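NAD(P)H-flavin oxidoreductase (Agrobacterium tumefaciens str. C58, PDB 2FRE) probably uses bound flavin mononucleotide to carry out NAD(P)H-dependent redox reactions, as a member of the nitroreductase family. Local coordinates at residues A[37-42]-A[128-133]. Sequence-based numbering, arbitrary orientation.
Sequences LTILDA and LGYHAH. With FMN (flavin mononucleotide), chain C.
The Tyr130 ring meets Ile39 obliquely, with Ile39 CD1 lying 4.3 Å from the ring atom Tyr130 CD2. Three residues further on, the His133 ring belongs to the FMN pocket and turns an edge toward the flavin, with FMN N1 near its plane; the modelled approach there is too short, so its detail is doubtful. The setting is the nitroreductase fold, in which helix 33-44 packs here against the turn from helix 110-127 into strand 131-135. This turn is a Schellman motif. Gly129, the first residue to leave helical angles, has positive phi (100°), and two bonds run back into the last helical turn.

Leu128 and Ile39 make the closest contact between the two segments, with their side chains crossing at a slant. Leu128 CD1 sits 3.8 Å from Ile39 CG1. The same methyl is 4.3 Å from Thr38 CB, so it touches two successive residues of the helix. Ile39 CG1 lies anti to the carbonyl carbon (chi1 -70°), and the extended chain beyond it (chi2 170°) carries CD1 on to the tyrosine. Ile39 also packs on Leu121 and Ala125 of helix 110-127.

The contact between the segments is apolar, and the polar ends of its side chains are bonded elsewhere. The buried Thr38 hydroxyl is hydrogen-bonded to Glu34 O, one turn back in its own helix. Tyr130 OH is hydrogen-bonded to His35 ND1, which ties the ring's hydroxyl end to the same helix that its CD2 touches through Ile39 CD1.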
# COMPACT_ATOMS: atom_id res chain seq x y z
N LEU A 37 -17.46 -0.17 6.96
CA LEU A 37 -16.74 0.39 8.09
C LEU A 37 -15.57 -0.52 8.52
O LEU A 37 -14.46 -0.05 8.82
CB LEU A 37 -17.72 0.72 9.24
CG LEU A 37 -18.64 1.93 8.95
CD1 LEU A 37 -19.70 2.08 10.02
CD2 LEU A 37 -17.86 3.24 8.84
N THR A 38 -15.79 -1.84 8.48
CA THR A 38 -14.72 -2.80 8.74
C THR A 38 -13.58 -2.64 7.73
O THR A 38 -12.39 -2.58 8.11
CB THR A 38 -15.27 -4.25 8.74
OG1 THR A 38 -16.34 -4.35 9.67
CG2 THR A 38 -14.20 -5.25 9.15
N ILE A 39 -13.95 -2.52 6.46
CA ILE A 39 -12.99 -2.31 5.36
C ILE A 39 -12.16 -1.06 5.57
O ILE A 39 -10.94 -1.11 5.45
CB ILE A 39 -13.71 -2.27 3.99
CG1 ILE A 39 -14.24 -3.68 3.66
CG2 ILE A 39 -12.76 -1.76 2.89
CD1 ILE A 39 -15.15 -3.73 2.48
N LEU A 40 -12.80 0.05 5.90
CA LEU A 40 -12.09 1.30 6.13
C LEU A 40 -11.32 1.28 7.46
O LEU A 40 -10.28 1.90 7.58
CB LEU A 40 -13.04 2.50 6.03
CG LEU A 40 -13.67 2.72 4.65
CD1 LEU A 40 -14.60 3.97 4.65
CD2 LEU A 40 -12.66 2.82 3.55
N ASP A 41 -11.81 0.52 8.44
CA ASP A 41 -11.11 0.33 9.71
C ASP A 41 -9.77 -0.37 9.47
O ASP A 41 -8.72 0.07 9.93
CB ASP A 41 -11.98 -0.47 10.70
CG ASP A 41 -11.52 -0.35 12.13
OD1 ASP A 41 -10.59 0.43 12.43
OD2 ASP A 41 -12.11 -1.04 12.98
N ALA A 42 -9.78 -1.44 8.68
CA ALA A 42 -8.53 -2.12 8.31
C ALA A 42 -7.55 -1.19 7.58
O ALA A 42 -6.34 -1.16 7.88
CB ALA A 42 -8.84 -3.38 7.47
N LEU A 128 -13.71 -10.21 3.27
CA LEU A 128 -15.16 -10.23 3.50
C LEU A 128 -15.98 -10.77 2.33
O LEU A 128 -17.19 -10.88 2.43
CB LEU A 128 -15.64 -8.81 3.85
CG LEU A 128 -15.16 -8.28 5.20
CD1 LEU A 128 -15.51 -6.82 5.32
CD2 LEU A 128 -15.77 -9.10 6.34
N GLY A 129 -15.32 -11.13 1.23
CA GLY A 129 -16.01 -11.74 0.11
C GLY A 129 -16.32 -10.76 -1.00
O GLY A 129 -17.07 -11.08 -1.93
N TYR A 130 -15.73 -9.56 -0.92
CA TYR A 130 -15.94 -8.52 -1.94
C TYR A 130 -14.69 -8.38 -2.79
O TYR A 130 -13.69 -9.04 -2.54
CB TYR A 130 -16.24 -7.18 -1.27
CG TYR A 130 -17.45 -7.24 -0.38
CD1 TYR A 130 -18.70 -7.41 -0.91
CD2 TYR A 130 -17.33 -7.14 1.01
CE1 TYR A 130 -19.82 -7.48 -0.10
CE2 TYR A 130 -18.43 -7.20 1.82
CZ TYR A 130 -19.67 -7.39 1.28
OH TYR A 130 -20.78 -7.44 2.07
N HIS A 131 -14.78 -7.54 -3.81
CA HIS A 131 -13.61 -7.12 -4.57
C HIS A 131 -13.58 -5.61 -4.66
O HIS A 131 -14.62 -4.97 -4.92
CB HIS A 131 -13.63 -7.73 -5.98
CG HIS A 131 -13.53 -9.22 -5.98
ND1 HIS A 131 -14.61 -10.04 -5.73
CD2 HIS A 131 -12.47 -10.05 -6.14
CE1 HIS A 131 -14.24 -11.30 -5.76
NE2 HIS A 131 -12.94 -11.34 -6.02
N ALA A 132 -12.38 -5.05 -4.46
CA ALA A 132 -12.15 -3.61 -4.60
C ALA A 132 -11.41 -3.37 -5.92
O ALA A 132 -10.66 -4.23 -6.37
CB ALA A 132 -11.34 -3.08 -3.46
N HIS A 133 -11.66 -2.24 -6.56
CA HIS A 133 -11.06 -1.94 -7.87
C HIS A 133 -10.66 -0.47 -7.88
O HIS A 133 -11.50 0.42 -7.77
CB HIS A 133 -12.07 -2.26 -8.96
CG HIS A 133 -11.49 -2.32 -10.35
ND1 HIS A 133 -10.58 -1.41 -10.84
CD2 HIS A 133 -11.75 -3.17 -11.36
CE1 HIS A 133 -10.30 -1.71 -12.10
NE2 HIS A 133 -10.99 -2.77 -12.44
N1 FMN C . -8.73 -0.04 -13.66
C2 FMN C . -9.64 0.52 -14.55
O2 FMN C . -10.38 -0.21 -15.22
N3 FMN C . -9.71 1.89 -14.72
C4 FMN C . -8.90 2.75 -14.02
O4 FMN C . -9.15 3.97 -14.03
C4A FMN C . -7.98 2.18 -13.11
N5 FMN C . -7.14 2.99 -12.37
C5A FMN C . -6.30 2.42 -11.43
C6 FMN C . -5.49 3.25 -10.67
C7 FMN C . -4.64 2.72 -9.72
C7M FMN C . -4.22 3.68 -8.64
C8 FMN C . -4.57 1.34 -9.53
C8M FMN C . -4.12 0.78 -8.20
C9 FMN C . -5.37 0.50 -10.29
C9A FMN C . -6.23 1.05 -11.26
N10 FMN C . -7.02 0.22 -12.03
C10 FMN C . -7.91 0.79 -12.94
C1' FMN C . -6.90 -1.28 -11.95
C2' FMN C . -5.54 -1.85 -12.34
O2' FMN C . -5.38 -1.95 -13.76
C3' FMN C . -5.33 -3.20 -11.67
O3' FMN C . -5.28 -3.03 -10.26
C4' FMN C . -4.07 -3.89 -12.20
O4' FMN C . -4.22 -4.22 -13.57
C5' FMN C . -3.70 -5.15 -11.42
O5' FMN C . -4.74 -6.11 -11.49
P FMN C . -5.41 -6.72 -10.16
O1P FMN C . -4.35 -7.59 -9.51
O2P FMN C . -5.77 -5.58 -9.21
O3P FMN C . -6.63 -7.48 -10.60